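Local structure of 3-dehydroquinate dehydratase (Geobacillus kaustophilus, 2YR1) at residues C110-L122 with M134-H147. The protein probably catalyses the cis-dehydration of 3-dehydroquinate to 3-dehydroshikimate, the third step of the chorismate pathway, through a Schiff base with the substrate. Numbering follows the deposited sequence.
Sequences CRSGAIDLVDYEL and MTEECSVWLVVSRH
Strands 117-121 and 141-147 pair in parallel, their axes inclined at 36°, through six backbone hydrogen bonds that run from W141 N to D116 O at one end to L122 N to S145 O at the other. On the face that carries L117, D119, V143 and S145, the D119 carboxylate takes the S145 hydroxyl hydrogen bond on OD1 (OG to OD1 2.7 Å), met on the syn side and 17° out of the carboxylate plane. The D119 chain runs with CG anti to the backbone N (chi1 179°), which brings the carboxylate over to the neighbouring strand. H147 NE2 in turn donates a longer bond to S145 OG (3.2 Å), which lies out of the imidazole plane. With an alanine at D119 the S145 hydroxyl is likely to lose its acceptor and be freer to turn, so that its bond from H147 NE2 would be less well fixed. The two strands and helix 127-137 form a right-handed beta-alpha-beta crossover of the type I dehydroquinase TIM barrel, and H147, the predicted proton donor/acceptor, lies beside K174, the predicted Schiff-base lysine, and R86. Farther down this face L117 CD1 presses on W141 CB at 3.4 Å, and V10 of strand 8-10 touches both side chains. The opposite face of the pair, bearing V118, Y120, L142 and V144, turns toward the helices. There V140 CG1 fits tightly against V118 CG2 (3.5 Å), while T135 CG2 approaches both V118 CB and C110 SG. Between the ends of helices 99-112 and 127-137, C138 SG rests 3.3 Å from R111 CG and also touches C110 CB. A Schellman motif with S139 as its C-prime residue closes helix 127-137, V140 N returning to T135 O at 2.9 Å.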
# COMPACT_ATOMS: atom_id res chain seq x y z
N CYS A 110 10.37 13.18 32.68
CA CYS A 110 10.60 14.31 31.78
C CYS A 110 11.78 15.17 32.25
O CYS A 110 12.65 15.53 31.46
CB CYS A 110 9.35 15.22 31.71
SG CYS A 110 7.91 14.56 30.84
N ARG A 111 11.79 15.50 33.53
CA ARG A 111 12.84 16.35 34.08
C ARG A 111 14.19 15.66 34.16
O ARG A 111 15.23 16.32 34.23
CB ARG A 111 12.42 16.89 35.45
CG ARG A 111 11.33 17.95 35.35
CD ARG A 111 10.75 18.34 36.69
NE ARG A 111 10.32 17.15 37.42
CZ ARG A 111 9.52 17.17 38.49
NH1 ARG A 111 9.05 18.32 38.95
NH2 ARG A 111 9.22 16.03 39.09
N SER A 112 14.17 14.33 34.13
CA SER A 112 15.39 13.55 34.16
C SER A 112 16.14 13.84 32.87
O SER A 112 17.36 13.73 32.81
CB SER A 112 15.06 12.06 34.24
OG SER A 112 14.09 11.81 35.24
N GLY A 113 15.40 14.21 31.83
CA GLY A 113 16.03 14.50 30.55
C GLY A 113 16.52 13.27 29.81
O GLY A 113 17.33 13.38 28.89
N ALA A 114 16.01 12.10 30.19
CA ALA A 114 16.41 10.84 29.54
C ALA A 114 15.57 10.52 28.31
O ALA A 114 15.97 9.70 27.48
CB ALA A 114 16.33 9.69 30.54
N ILE A 115 14.40 11.14 28.20
CA ILE A 115 13.49 10.91 27.08
C ILE A 115 13.32 12.18 26.21
O ILE A 115 13.71 13.28 26.63
CB ILE A 115 12.12 10.43 27.59
CG1 ILE A 115 11.42 11.56 28.34
CG2 ILE A 115 12.31 9.24 28.52
CD1 ILE A 115 10.03 11.20 28.82
N ASP A 116 12.73 12.01 25.02
CA ASP A 116 12.54 13.11 24.06
C ASP A 116 11.07 13.34 23.70
O ASP A 116 10.65 14.46 23.40
CB ASP A 116 13.33 12.81 22.79
CG ASP A 116 14.78 12.46 23.07
OD1 ASP A 116 15.55 13.36 23.46
OD2 ASP A 116 15.16 11.28 22.90
N LEU A 117 10.31 12.26 23.72
CA LEU A 117 8.89 12.31 23.42
C LEU A 117 8.16 11.57 24.53
O LEU A 117 8.72 10.67 25.17
CB LEU A 117 8.56 11.59 22.11
CG LEU A 117 9.14 11.72 20.69
CD1 LEU A 117 8.46 12.83 19.92
CD2 LEU A 117 10.62 11.88 20.74
N VAL A 118 6.91 11.95 24.72
CA VAL A 118 6.04 11.31 25.69
C VAL A 118 4.69 11.08 25.02
O VAL A 118 4.14 12.00 24.42
CB VAL A 118 5.82 12.19 26.95
CG1 VAL A 118 4.76 11.59 27.80
CG2 VAL A 118 7.10 12.30 27.76
N ASP A 119 4.16 9.86 25.12
CA ASP A 119 2.87 9.51 24.55
C ASP A 119 1.81 9.57 25.67
O ASP A 119 1.97 8.97 26.73
CB ASP A 119 2.90 8.09 23.96
CG ASP A 119 1.54 7.66 23.38
OD1 ASP A 119 0.51 7.92 24.02
OD2 ASP A 119 1.51 7.04 22.29
N TYR A 120 0.74 10.32 25.43
CA TYR A 120 -0.33 10.43 26.42
C TYR A 120 -1.67 10.29 25.72
O TYR A 120 -1.85 10.76 24.60
CB TYR A 120 -0.25 11.77 27.15
CG TYR A 120 -0.81 11.72 28.54
CD1 TYR A 120 -0.26 10.88 29.50
CD2 TYR A 120 -1.89 12.54 28.91
CE1 TYR A 120 -0.76 10.84 30.79
CE2 TYR A 120 -2.39 12.51 30.20
CZ TYR A 120 -1.82 11.65 31.14
OH TYR A 120 -2.31 11.60 32.43
N GLU A 121 -2.62 9.65 26.41
CA GLU A 121 -3.94 9.37 25.86
C GLU A 121 -4.89 10.56 25.75
O GLU A 121 -5.11 11.28 26.73
CB GLU A 121 -4.62 8.28 26.70
CG GLU A 121 -3.65 7.46 27.57
CD GLU A 121 -2.83 6.46 26.77
OE1 GLU A 121 -3.16 5.26 26.78
OE2 GLU A 121 -1.84 6.90 26.14
N LEU A 122 -5.47 10.74 24.57
CA LEU A 122 -6.42 11.83 24.36
C LEU A 122 -7.58 11.62 25.31
O LEU A 122 -8.18 12.57 25.80
CB LEU A 122 -6.94 11.85 22.91
CG LEU A 122 -7.85 13.06 22.64
CD1 LEU A 122 -7.70 13.52 21.21
CD2 LEU A 122 -9.30 12.71 22.93
N MET A 134 3.79 19.91 31.70
CA MET A 134 4.82 19.08 32.28
C MET A 134 5.86 18.79 31.20
O MET A 134 7.07 18.83 31.45
CB MET A 134 4.16 17.79 32.75
CG MET A 134 5.02 16.83 33.50
SD MET A 134 4.12 15.27 33.57
CE MET A 134 2.78 15.68 34.71
N THR A 135 5.39 18.53 29.98
CA THR A 135 6.30 18.21 28.88
C THR A 135 6.99 19.43 28.28
O THR A 135 8.18 19.38 27.98
CB THR A 135 5.56 17.46 27.74
OG1 THR A 135 4.41 18.21 27.34
CG2 THR A 135 5.11 16.08 28.23
N GLU A 136 6.25 20.52 28.13
CA GLU A 136 6.86 21.70 27.55
C GLU A 136 8.03 22.24 28.39
O GLU A 136 9.04 22.67 27.83
CB GLU A 136 5.80 22.79 27.34
CG GLU A 136 6.27 23.89 26.41
CD GLU A 136 5.17 24.39 25.50
OE1 GLU A 136 4.16 24.91 26.01
OE2 GLU A 136 5.31 24.25 24.26
N GLU A 137 7.91 22.18 29.71
CA GLU A 137 8.98 22.64 30.58
C GLU A 137 10.31 21.95 30.31
O GLU A 137 11.37 22.58 30.30
CB GLU A 137 8.65 22.38 32.05
CG GLU A 137 7.36 22.94 32.55
CD GLU A 137 7.34 22.95 34.06
OE1 GLU A 137 7.74 21.93 34.66
OE2 GLU A 137 6.95 23.98 34.65
N CYS A 138 10.25 20.64 30.08
CA CYS A 138 11.46 19.86 29.85
C CYS A 138 11.84 19.72 28.39
O CYS A 138 12.71 18.91 28.05
CB CYS A 138 11.31 18.49 30.49
SG CYS A 138 10.60 18.58 32.15
N SER A 139 11.21 20.53 27.54
CA SER A 139 11.48 20.48 26.11
C SER A 139 11.22 19.07 25.59
O SER A 139 11.98 18.52 24.82
CB SER A 139 12.94 20.88 25.82
OG SER A 139 13.25 22.15 26.38
N VAL A 140 10.12 18.48 26.04
CA VAL A 140 9.74 17.14 25.61
C VAL A 140 8.54 17.23 24.67
O VAL A 140 7.58 17.93 24.96
CB VAL A 140 9.34 16.25 26.81
CG1 VAL A 140 8.98 14.87 26.31
CG2 VAL A 140 10.49 16.17 27.82
N TRP A 141 8.61 16.53 23.55
CA TRP A 141 7.52 16.53 22.59
C TRP A 141 6.34 15.73 23.10
O TRP A 141 6.52 14.74 23.81
CB TRP A 141 7.99 15.97 21.26
CG TRP A 141 9.09 16.78 20.66
CD1 TRP A 141 10.43 16.53 20.73
CD2 TRP A 141 8.94 17.97 19.88
NE1 TRP A 141 11.12 17.48 20.03
CE2 TRP A 141 10.23 18.38 19.49
CE3 TRP A 141 7.84 18.73 19.47
CZ2 TRP A 141 10.45 19.52 18.70
CZ3 TRP A 141 8.05 19.86 18.68
CH2 TRP A 141 9.36 20.24 18.31
N LEU A 142 5.14 16.17 22.75
CA LEU A 142 3.95 15.49 23.21
C LEU A 142 3.18 14.83 22.08
O LEU A 142 2.75 15.49 21.13
CB LEU A 142 3.02 16.45 23.95
CG LEU A 142 1.74 15.79 24.47
CD1 LEU A 142 2.13 14.77 25.52
CD2 LEU A 142 0.80 16.83 25.07
N VAL A 143 3.04 13.51 22.20
CA VAL A 143 2.28 12.72 21.26
C VAL A 143 0.94 12.44 21.95
O VAL A 143 0.92 11.89 23.05
CB VAL A 143 2.99 11.35 20.96
CG1 VAL A 143 2.13 10.49 20.05
CG2 VAL A 143 4.34 11.60 20.32
N VAL A 144 -0.17 12.82 21.34
CA VAL A 144 -1.45 12.52 21.94
C VAL A 144 -2.09 11.45 21.09
O VAL A 144 -2.33 11.66 19.88
CB VAL A 144 -2.36 13.72 22.04
CG1 VAL A 144 -3.71 13.30 22.66
CG2 VAL A 144 -1.68 14.79 22.92
N SER A 145 -2.40 10.33 21.71
CA SER A 145 -2.94 9.20 20.99
C SER A 145 -4.27 8.63 21.41
O SER A 145 -4.83 8.97 22.46
CB SER A 145 -1.89 8.08 20.99
OG SER A 145 -1.56 7.68 22.31
N ARG A 146 -4.75 7.73 20.57
CA ARG A 146 -6.00 7.02 20.74
C ARG A 146 -5.80 5.69 20.04
O ARG A 146 -5.32 5.66 18.91
CB ARG A 146 -7.13 7.76 20.03
CG ARG A 146 -8.51 7.28 20.41
CD ARG A 146 -8.88 7.78 21.82
NE ARG A 146 -10.31 8.07 21.95
CZ ARG A 146 -11.25 7.13 22.06
NH1 ARG A 146 -10.91 5.85 22.05
NH2 ARG A 146 -12.53 7.48 22.15
N HIS A 147 -6.16 4.60 20.72
CA HIS A 147 -6.03 3.27 20.15
C HIS A 147 -7.38 2.52 20.22
O HIS A 147 -8.01 2.44 21.28
CB HIS A 147 -4.95 2.48 20.90
CG HIS A 147 -3.65 3.24 21.05
ND1 HIS A 147 -2.55 3.01 20.25
CD2 HIS A 147 -3.31 4.25 21.89
CE1 HIS A 147 -1.58 3.84 20.59
NE2 HIS A 147 -2.01 4.60 21.58